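Local coordinates for ApRick protease (Rickettsia conorii, PDB 5C9F), which probably acts as an aspartic endopeptidase of the retropepsin type, the soluble protease part of a longer, apparently membrane-bound protein, at residues 28-33 against 50-55; 60-65 against 96-101; 13-18 against 120-125. One frame throughout, in Å; residues are numbered along the deposited sequence.

Interaction 1. Residues 28-33 against 50-55; sequences NNVKIK and AQKLGF
A methyl of L53 rests against the branched CB of V30, and this apolar contact is the heart of the interface. L53 CD2 comes in against V30 CB at 3.7 Å, lying near both of the valine's methyls, with CG2 4.0 Å from it. V30 CG1, held anti to the backbone N (chi1 178°), is thereby placed 3.7 Å from K52 NZ. I32, next on the same side of the strand, adds a looser touch, its CD1 4.2 Å from L53 CD2. Leucine suits the helix end because its side chain can reach several apolar neighbours at once.

K52 runs along the margin. It bends its chain at chi3 (87°), which turns CE toward the strand, and NZ comes to 3.1 Å from K31 O. A long, flexible lysine suits this exposed site, since its methylenes can lie near apolar groups while the amine stays at the surface.

One water bridges the segments, accepting from N28 ND2 at 2.9 Å and donating to L53 O at 2.6 Å.

The helix closes in a Schellman motif, F55 N bonding to A50 O and G54 N to Q51 O, with G54 at the positive phi that glycine tolerates easily. Within the retropepsin-like fold, the end of helix 47-52 thus packs on strand 30-36, while L53 also touches V27 of strand 22-27 and L80 of strand 71-84, and N28 bonds to S82.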
loop_
_atom_site.group_PDB
_atom_site.type_symbol
_atom_site.label_atom_id
_atom_site.label_comp_id
_atom_site.label_asym_id
_atom_site.label_seq_id
_atom_site.Cartn_x
_atom_site.Cartn_y
_atom_site.Cartn_z
ATOM N N ASN A 28 19.146 8.624 -15.094
ATOM C CA ASN A 28 20.539 8.507 -14.707
ATOM C C ASN A 28 20.960 9.705 -13.862
ATOM O O ASN A 28 21.950 10.363 -14.142
ATOM C CB ASN A 28 21.436 8.379 -15.941
ATOM C CG ASN A 28 21.059 7.214 -16.800
ATOM O OD1 ASN A 28 20.411 6.246 -16.335
ATOM N ND2 ASN A 28 21.414 7.303 -18.092
ATOM N N ASN A 29 20.124 10.030 -12.887
ATOM C CA ASN A 29 20.413 11.109 -11.936
ATOM C C ASN A 29 20.156 12.520 -12.495
ATOM O O ASN A 29 20.411 13.457 -11.819
ATOM C CB ASN A 29 21.900 10.981 -11.327
ATOM C CG ASN A 29 22.061 11.758 -10.038
ATOM O OD1 ASN A 29 22.981 12.620 -9.776
ATOM N ND2 ASN A 29 21.175 11.429 -9.188
ATOM N N VAL A 30 19.644 12.679 -13.714
ATOM C CA VAL A 30 19.460 13.984 -14.346
ATOM C C VAL A 30 17.974 14.262 -14.571
ATOM O O VAL A 30 17.262 13.463 -15.158
ATOM C CB VAL A 30 20.179 14.025 -15.712
ATOM C CG1 VAL A 30 19.988 15.342 -16.437
ATOM C CG2 VAL A 30 21.663 13.711 -15.529
ATOM N N LYS A 31 17.539 15.431 -14.159
ATOM C CA LYS A 31 16.160 15.827 -14.354
ATOM C C LYS A 31 15.879 16.051 -15.813
ATOM O O LYS A 31 16.577 16.860 -16.475
ATOM C CB LYS A 31 15.844 17.118 -13.617
ATOM C CG LYS A 31 14.386 17.476 -13.649
ATOM C CD LYS A 31 14.248 18.949 -13.213
ATOM C CE LYS A 31 12.818 19.348 -12.933
ATOM N NZ LYS A 31 12.834 20.774 -12.504
ATOM N N ILE A 32 14.874 15.335 -16.339
ATOM C CA ILE A 32 14.461 15.503 -17.728
ATOM C C ILE A 32 12.970 15.749 -17.706
ATOM O O ILE A 32 12.242 15.069 -17.008
ATOM C CB ILE A 32 14.734 14.230 -18.573
ATOM C CG1 ILE A 32 16.213 13.839 -18.613
ATOM C CG2 ILE A 32 14.230 14.415 -20.003
ATOM C CD1 ILE A 32 17.108 14.777 -19.369
ATOM N N LYS A 33 12.514 16.680 -18.536
ATOM C CA LYS A 33 11.111 16.956 -18.714
ATOM C C LYS A 33 10.565 16.195 -19.899
ATOM O O LYS A 33 11.067 16.296 -20.999
ATOM C CB LYS A 33 10.897 18.448 -18.917
ATOM C CG LYS A 33 9.421 18.815 -18.813
ATOM C CD LYS A 33 9.216 20.280 -19.141
ATOM C CE LYS A 33 7.917 20.796 -18.565
ATOM N NZ LYS A 33 7.652 22.186 -19.026
ATOM N N ALA A 50 19.550 13.879 -24.974
ATOM C CA ALA A 50 20.510 12.795 -25.122
ATOM C C ALA A 50 21.908 13.284 -24.783
ATOM O O ALA A 50 22.654 12.608 -24.047
ATOM C CB ALA A 50 20.514 12.246 -26.547
ATOM N N GLN A 51 22.244 14.492 -25.252
ATOM C CA GLN A 51 23.560 15.073 -24.937
ATOM C C GLN A 51 23.698 15.424 -23.436
ATOM O O GLN A 51 24.730 15.136 -22.849
ATOM C CB GLN A 51 23.796 16.313 -25.785
ATOM C CG GLN A 51 23.989 15.960 -27.219
ATOM C CD GLN A 51 24.066 17.163 -28.111
ATOM O OE1 GLN A 51 23.201 18.008 -28.090
ATOM N NE2 GLN A 51 25.167 17.292 -28.812
ATOM N N LYS A 52 22.666 15.958 -22.809
ATOM C CA LYS A 52 22.665 16.097 -21.324
ATOM C C LYS A 52 22.951 14.794 -20.584
ATOM O O LYS A 52 23.559 14.816 -19.527
ATOM C CB LYS A 52 21.328 16.524 -20.768
ATOM C CG LYS A 52 20.900 17.933 -21.101
ATOM C CD LYS A 52 19.555 18.184 -20.343
ATOM C CE LYS A 52 19.843 18.685 -18.936
ATOM N NZ LYS A 52 18.695 18.417 -18.038
ATOM N N LEU A 53 22.498 13.673 -21.159
ATOM C CA LEU A 53 22.682 12.386 -20.531
ATOM C C LEU A 53 24.021 11.750 -20.935
ATOM O O LEU A 53 24.323 10.614 -20.542
ATOM C CB LEU A 53 21.532 11.446 -20.896
ATOM C CG LEU A 53 20.194 11.885 -20.289
ATOM C CD1 LEU A 53 19.085 10.991 -20.779
ATOM C CD2 LEU A 53 20.189 11.929 -18.757
ATOM N N GLY A 54 24.837 12.483 -21.671
ATOM C CA GLY A 54 26.215 12.040 -21.994
ATOM C C GLY A 54 26.285 11.156 -23.222
ATOM O O GLY A 54 27.313 10.568 -23.462
ATOM N N PHE A 55 25.208 11.054 -24.001
ATOM C CA PHE A 55 25.276 10.317 -25.247
ATOM C C PHE A 55 26.075 11.120 -26.290
ATOM O O PHE A 55 25.976 12.327 -26.365
ATOM C CB PHE A 55 23.900 9.997 -25.757
ATOM C CG PHE A 55 23.221 8.920 -24.993
ATOM C CD1 PHE A 55 23.587 7.597 -25.174
ATOM C CD2 PHE A 55 22.296 9.213 -24.035
ATOM C CE1 PHE A 55 22.983 6.584 -24.463
ATOM C CE2 PHE A 55 21.679 8.209 -23.312
ATOM C CZ PHE A 55 22.039 6.887 -23.498
HETATM O O HOH W 1 23.422 9.290 -18.549
#

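Interaction 2. Residues 60-65 against 96-101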
loop_
_atom_site.group_PDB
_atom_site.type_symbol
_atom_site.label_atom_id
_atom_site.label_comp_id
_atom_site.label_asym_id
_atom_site.label_seq_id
_atom_site.Cartn_x
_atom_site.Cartn_y
_atom_site.Cartn_z
ATOM N N LEU A 60 26.379 7.124 -31.929
ATOM C CA LEU A 60 25.113 6.390 -31.999
ATOM C C LEU A 60 24.949 5.936 -33.436
ATOM O O LEU A 60 25.337 6.631 -34.358
ATOM C CB LEU A 60 23.980 7.276 -31.624
ATOM C CG LEU A 60 23.909 7.766 -30.169
ATOM C CD1 LEU A 60 22.718 8.692 -30.023
ATOM C CD2 LEU A 60 23.754 6.603 -29.217
ATOM N N LYS A 61 24.404 4.766 -33.623
ATOM C CA LYS A 61 24.088 4.325 -34.972
ATOM C C LYS A 61 22.561 4.456 -35.137
ATOM O O LYS A 61 21.790 3.919 -34.351
ATOM C CB LYS A 61 24.626 2.913 -35.225
ATOM C CG LYS A 61 24.506 1.952 -34.056
ATOM C CD LYS A 61 24.865 0.523 -34.436
ATOM C CE LYS A 61 24.939 -0.365 -33.204
ATOM N NZ LYS A 61 25.653 -1.634 -33.500
ATOM N N TYR A 62 22.168 5.189 -36.163
ATOM C CA TYR A 62 20.767 5.512 -36.429
ATOM C C TYR A 62 20.209 4.420 -37.309
ATOM O O TYR A 62 19.949 4.596 -38.480
ATOM C CB TYR A 62 20.646 6.902 -37.054
ATOM C CG TYR A 62 20.877 7.997 -36.063
ATOM C CD1 TYR A 62 22.147 8.276 -35.570
ATOM C CD2 TYR A 62 19.801 8.724 -35.549
ATOM C CE1 TYR A 62 22.329 9.272 -34.605
ATOM C CE2 TYR A 62 19.971 9.719 -34.593
ATOM C CZ TYR A 62 21.221 9.988 -34.120
ATOM O OH TYR A 62 21.343 10.980 -33.195
ATOM N N THR A 63 19.997 3.265 -36.698
ATOM C CA THR A 63 19.570 2.088 -37.434
ATOM C C THR A 63 18.061 1.908 -37.480
ATOM O O THR A 63 17.575 1.080 -38.241
ATOM C CB THR A 63 20.159 0.835 -36.782
ATOM O OG1 THR A 63 19.834 0.827 -35.386
ATOM C CG2 THR A 63 21.663 0.818 -36.972
ATOM N N ARG A 64 17.328 2.651 -36.655
ATOM C CA ARG A 64 15.882 2.458 -36.519
ATOM C C ARG A 64 15.108 3.528 -37.290
ATOM O O ARG A 64 15.617 4.605 -37.559
ATOM C CB ARG A 64 15.453 2.388 -35.044
ATOM C CG ARG A 64 15.932 1.118 -34.332
ATOM C CD ARG A 64 15.098 -0.104 -34.746
ATOM N NE ARG A 64 13.864 -0.053 -33.972
ATOM C CZ ARG A 64 12.671 0.387 -34.366
ATOM N NH1 ARG A 64 12.428 0.754 -35.627
ATOM N NH2 ARG A 64 11.680 0.419 -33.477
ATOM N N THR A 65 13.888 3.179 -37.672
ATOM C CA THR A 65 12.991 4.076 -38.349
ATOM C C THR A 65 11.637 4.110 -37.648
ATOM O O THR A 65 10.968 3.103 -37.478
ATOM C CB THR A 65 12.846 3.654 -39.815
ATOM O OG1 THR A 65 14.117 3.712 -40.426
ATOM C CG2 THR A 65 11.865 4.522 -40.565
ATOM N N VAL A 96 16.881 8.101 -29.877
ATOM C CA VAL A 96 17.101 9.522 -30.178
ATOM C C VAL A 96 17.004 9.805 -31.654
ATOM O O VAL A 96 17.637 9.122 -32.476
ATOM C CB VAL A 96 18.369 10.098 -29.505
ATOM C CG1 VAL A 96 19.381 9.055 -29.158
ATOM C CG2 VAL A 96 18.928 11.263 -30.255
ATOM N N GLY A 97 16.174 10.792 -31.980
ATOM C CA GLY A 97 15.956 11.199 -33.340
ATOM C C GLY A 97 17.082 12.146 -33.814
ATOM O O GLY A 97 18.023 12.441 -33.077
ATOM N N LEU A 98 16.981 12.604 -35.054
ATOM C CA LEU A 98 17.976 13.493 -35.695
ATOM C C LEU A 98 17.585 14.936 -35.550
ATOM O O LEU A 98 18.369 15.827 -35.851
ATOM C CB LEU A 98 18.155 13.138 -37.173
ATOM C CG LEU A 98 18.961 11.869 -37.478
ATOM C CD1 LEU A 98 19.023 11.565 -38.970
ATOM C CD2 LEU A 98 20.377 12.036 -36.908
ATOM N N GLY A 99 16.363 15.190 -35.108
ATOM C CA GLY A 99 16.016 16.558 -34.843
ATOM C C GLY A 99 14.569 16.933 -34.949
ATOM O O GLY A 99 14.196 18.095 -34.719
ATOM N N ASP A 100 13.707 15.976 -35.258
ATOM C CA ASP A 100 12.284 16.330 -35.392
ATOM C C ASP A 100 11.616 16.735 -34.069
ATOM O O ASP A 100 10.441 16.983 -34.099
ATOM C CB ASP A 100 11.479 15.203 -36.061
ATOM C CG ASP A 100 10.194 15.708 -36.805
ATOM O OD1 ASP A 100 9.788 16.911 -36.793
ATOM O OD2 ASP A 100 9.561 14.842 -37.421
ATOM N N LEU A 101 12.352 16.897 -32.953
ATOM C CA LEU A 101 11.712 16.803 -31.624
ATOM C C LEU A 101 11.857 17.988 -30.646
ATOM O O LEU A 101 12.914 18.257 -30.074
ATOM C CB LEU A 101 12.115 15.474 -30.937
ATOM C CG LEU A 101 11.142 14.867 -29.934
ATOM C CD1 LEU A 101 9.856 14.465 -30.643
ATOM C CD2 LEU A 101 11.779 13.667 -29.234
#
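Y62 lays its ring under the side chain of L98, and these two residues with V96 bury most of the surface. L98 CD2 sits 3.3 Å above the ring plane, displaced toward the rim, in a CH-pi contact 3.6 Å from the ring centroid. The ring atom closest to L98 CD2 is Y62 CE2, at 3.3 Å. A broad aromatic suits this partly exposed site, because its face can cover a leucine methyl while its hydroxyl reaches on to V96 and G97. Y62 is also the centre of an inverse gamma turn; its CG, anti to the carbonyl carbon (chi1 -74°), is carried toward V96.

In this retropepsin-like domain the contact joins the chain leading into strand 64-68 to the end of strand 88-97, two strands that both pair with strand 71-84. V96 O approaches Y62 CE2 obliquely at 3.2 Å. G97 O lies in the ring plane at the tyrosine's edge, 3.6 Å from OH; it is buried here without a polar partner in the model. V96, buried and beta-branched, suits its strand: CG2 lies 3.8 Å from Y62 OH, and CG1 meets L60 CD1 at 3.5 Å, a tight pair whose side chains cross at about a right angle.

Interaction 3. Residues 13-18 against 120-125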
loop_
_atom_site.group_PDB
_atom_site.type_symbol
_atom_site.label_atom_id
_atom_site.label_comp_id
_atom_site.label_asym_id
_atom_site.label_seq_id
_atom_site.Cartn_x
_atom_site.Cartn_y
_atom_site.Cartn_z
ATOM N N ILE A 13 -0.729 14.757 -11.768
ATOM C CA ILE A 13 -0.262 15.823 -12.631
ATOM C C ILE A 13 -1.433 16.482 -13.272
ATOM O O ILE A 13 -2.275 15.788 -13.864
ATOM C CB ILE A 13 0.728 15.291 -13.672
ATOM C CG1 ILE A 13 2.047 14.969 -12.954
ATOM C CG2 ILE A 13 1.060 16.357 -14.738
ATOM C CD1 ILE A 13 2.836 13.900 -13.613
ATOM N N ALA A 14 -1.477 17.825 -13.188
ATOM C CA ALA A 14 -2.551 18.574 -13.806
ATOM C C ALA A 14 -2.186 18.860 -15.266
ATOM O O ALA A 14 -1.037 19.138 -15.594
ATOM C CB ALA A 14 -2.810 19.848 -13.044
ATOM N N ARG A 15 -3.181 18.761 -16.136
ATOM C CA ARG A 15 -2.991 19.006 -17.537
ATOM C C ARG A 15 -2.495 20.465 -17.710
ATOM O O ARG A 15 -2.958 21.315 -17.064
ATOM C CB ARG A 15 -4.304 18.826 -18.305
ATOM C CG ARG A 15 -4.075 18.770 -19.800
ATOM C CD ARG A 15 -5.395 18.700 -20.561
ATOM N NE ARG A 15 -6.136 17.454 -20.336
ATOM C CZ ARG A 15 -5.987 16.339 -21.048
ATOM N NH1 ARG A 15 -5.013 16.232 -21.950
ATOM N NH2 ARG A 15 -6.758 15.282 -20.793
ATOM N N ASN A 16 -1.487 20.661 -18.537
ATOM C CA ASN A 16 -0.998 21.972 -18.849
ATOM C C ASN A 16 -2.094 22.724 -19.659
ATOM O O ASN A 16 -2.895 22.102 -20.331
ATOM C CB ASN A 16 0.254 21.786 -19.657
ATOM C CG ASN A 16 0.993 23.072 -19.895
ATOM O OD1 ASN A 16 0.593 23.876 -20.715
ATOM N ND2 ASN A 16 2.113 23.243 -19.204
ATOM N N ARG A 17 -2.098 24.049 -19.595
ATOM C CA ARG A 17 -3.083 24.854 -20.357
ATOM C C ARG A 17 -2.915 24.595 -21.858
ATOM O O ARG A 17 -3.875 24.776 -22.617
ATOM C CB ARG A 17 -2.950 26.370 -20.045
ATOM C CG ARG A 17 -3.203 26.721 -18.565
ATOM C CD ARG A 17 -4.668 26.785 -18.210
ATOM N NE ARG A 17 -4.883 27.258 -16.846
ATOM C CZ ARG A 17 -5.617 28.310 -16.474
ATOM N NH1 ARG A 17 -6.187 29.145 -17.350
ATOM N NH2 ARG A 17 -5.734 28.585 -15.169
ATOM N N ASP A 18 -1.740 24.123 -22.275
ATOM C CA ASP A 18 -1.516 23.770 -23.692
ATOM C C ASP A 18 -2.137 22.399 -24.112
ATOM O O ASP A 18 -2.012 21.998 -25.245
ATOM C CB ASP A 18 -0.045 23.806 -24.048
ATOM C CG ASP A 18 0.738 22.591 -23.545
ATOM O OD1 ASP A 18 0.167 21.634 -22.962
ATOM O OD2 ASP A 18 1.966 22.611 -23.701
ATOM N N ASP A 120 -7.988 11.339 -16.118
ATOM C CA ASP A 120 -9.367 11.702 -15.741
ATOM C C ASP A 120 -9.604 13.216 -15.568
ATOM O O ASP A 120 -8.981 13.805 -14.685
ATOM C CB ASP A 120 -9.622 11.113 -14.353
ATOM C CG ASP A 120 -11.055 11.285 -13.883
ATOM O OD1 ASP A 120 -11.984 10.887 -14.618
ATOM O OD2 ASP A 120 -11.247 11.812 -12.762
ATOM N N LYS A 121 -10.472 13.855 -16.347
ATOM C CA LYS A 121 -10.836 15.274 -16.092
ATOM C C LYS A 121 -9.633 16.237 -15.816
ATOM O O LYS A 121 -9.583 16.902 -14.763
ATOM C CB LYS A 121 -11.795 15.383 -14.879
ATOM C CG LYS A 121 -13.090 14.566 -14.913
ATOM C CD LYS A 121 -14.140 15.311 -15.750
ATOM C CE LYS A 121 -15.047 14.399 -16.546
ATOM N NZ LYS A 121 -14.516 14.128 -17.907
ATOM N N ASP A 122 -8.693 16.316 -16.759
ATOM C CA ASP A 122 -7.507 17.203 -16.696
ATOM C C ASP A 122 -6.488 16.758 -15.673
ATOM O O ASP A 122 -5.619 17.539 -15.308
ATOM C CB ASP A 122 -7.867 18.676 -16.500
ATOM C CG ASP A 122 -8.638 19.218 -17.666
ATOM O OD1 ASP A 122 -8.434 18.710 -18.802
ATOM O OD2 ASP A 122 -9.467 20.113 -17.456
ATOM N N LEU A 123 -6.573 15.498 -15.230
ATOM C CA LEU A 123 -5.571 14.914 -14.293
ATOM C C LEU A 123 -5.018 13.612 -14.779
ATOM O O LEU A 123 -5.734 12.776 -15.339
ATOM C CB LEU A 123 -6.199 14.580 -12.956
ATOM C CG LEU A 123 -6.702 15.714 -12.123
ATOM C CD1 LEU A 123 -7.379 15.146 -10.875
ATOM C CD2 LEU A 123 -5.563 16.683 -11.776
ATOM N N LEU A 124 -3.715 13.447 -14.577
ATOM C CA LEU A 124 -3.039 12.186 -14.879
ATOM C C LEU A 124 -2.615 11.643 -13.534
ATOM O O LEU A 124 -1.964 12.347 -12.764
ATOM C CB LEU A 124 -1.849 12.454 -15.782
ATOM C CG LEU A 124 -0.671 11.435 -15.820
ATOM C CD1 LEU A 124 -1.154 10.131 -16.326
ATOM C CD2 LEU A 124 0.403 11.951 -16.759
ATOM N N ILE A 125 -2.952 10.388 -13.267
ATOM C CA ILE A 125 -2.689 9.776 -11.975
ATOM C C ILE A 125 -1.880 8.492 -12.200
ATOM O O ILE A 125 -2.302 7.582 -12.933
ATOM C CB ILE A 125 -3.998 9.464 -11.220
ATOM C CG1 ILE A 125 -4.839 10.739 -11.039
ATOM C CG2 ILE A 125 -3.688 8.814 -9.887
ATOM C CD1 ILE A 125 -6.151 10.758 -11.790
#
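I13 pairs with L124 through two backbone hydrogen bonds at the end of the antiparallel pairing of strand 2-14 with strand 123-131. Strand 123-131 leaves a type I' turn, D120 to L123, the tight turn of a beta hairpin with strand 116-120; paired with 2-14 on one edge and 116-120 on the other, it is the middle strand of a three-stranded sheet. I13 N gives to L124 O at 2.9 Å and L124 N to I13 O at 2.8 Å, and the two side chains share one face of the sheet. Both are buried, as suits large apolar residues there: I13 also packs on I23, and L124 on F117 and F21.

A14 follows as a non-hydrogen-bonded pair with L123, its small CB near L123 CD2 on the other face, where L123 also packs on I12 of the second subunit.

R15 is past the strand end, yet its N still gives to D122 O at 2.9 Å. D122 suits the turn, since its positive phi is one that aspartate tolerates fairly well. R15 CG stands anti to the backbone N (chi1 -167°), and the chain bends at chi3, while NH1 bonds to G19 O. The guanidinium and the D122 carboxylate are turned 83° apart, and R15 NE forms a salt bridge to the anti side of D122 OD1 at 3.0 Å.

Next along the chain, N16 OD1 closes an Asx turn, accepting from D18 N at 2.8 Å.

Along the chain, interaction 1 closes before interaction 2 opens, and both are nested inside the long loop that interaction 3 closes. Interactions 1 and 2 have centres 16 Å apart and reach the same mixed sheet; they touch directly, A50 CB lying 4.2 Å from V96 CG2 and F55 CD1 4.2 Å from L60 CD2. Helix 47-52 is followed by strand 64-68. Interaction 3 lies in a separate three-stranded sheet, about 25 Å from interaction 1 and 29 Å from interaction 2 between centres. The mixed sheet thus carries interactions 1 and 2 within one retropepsin-like domain, whereas the sheet of interaction 3, built from the two ends of the chain, is where subunits of the assembly meet.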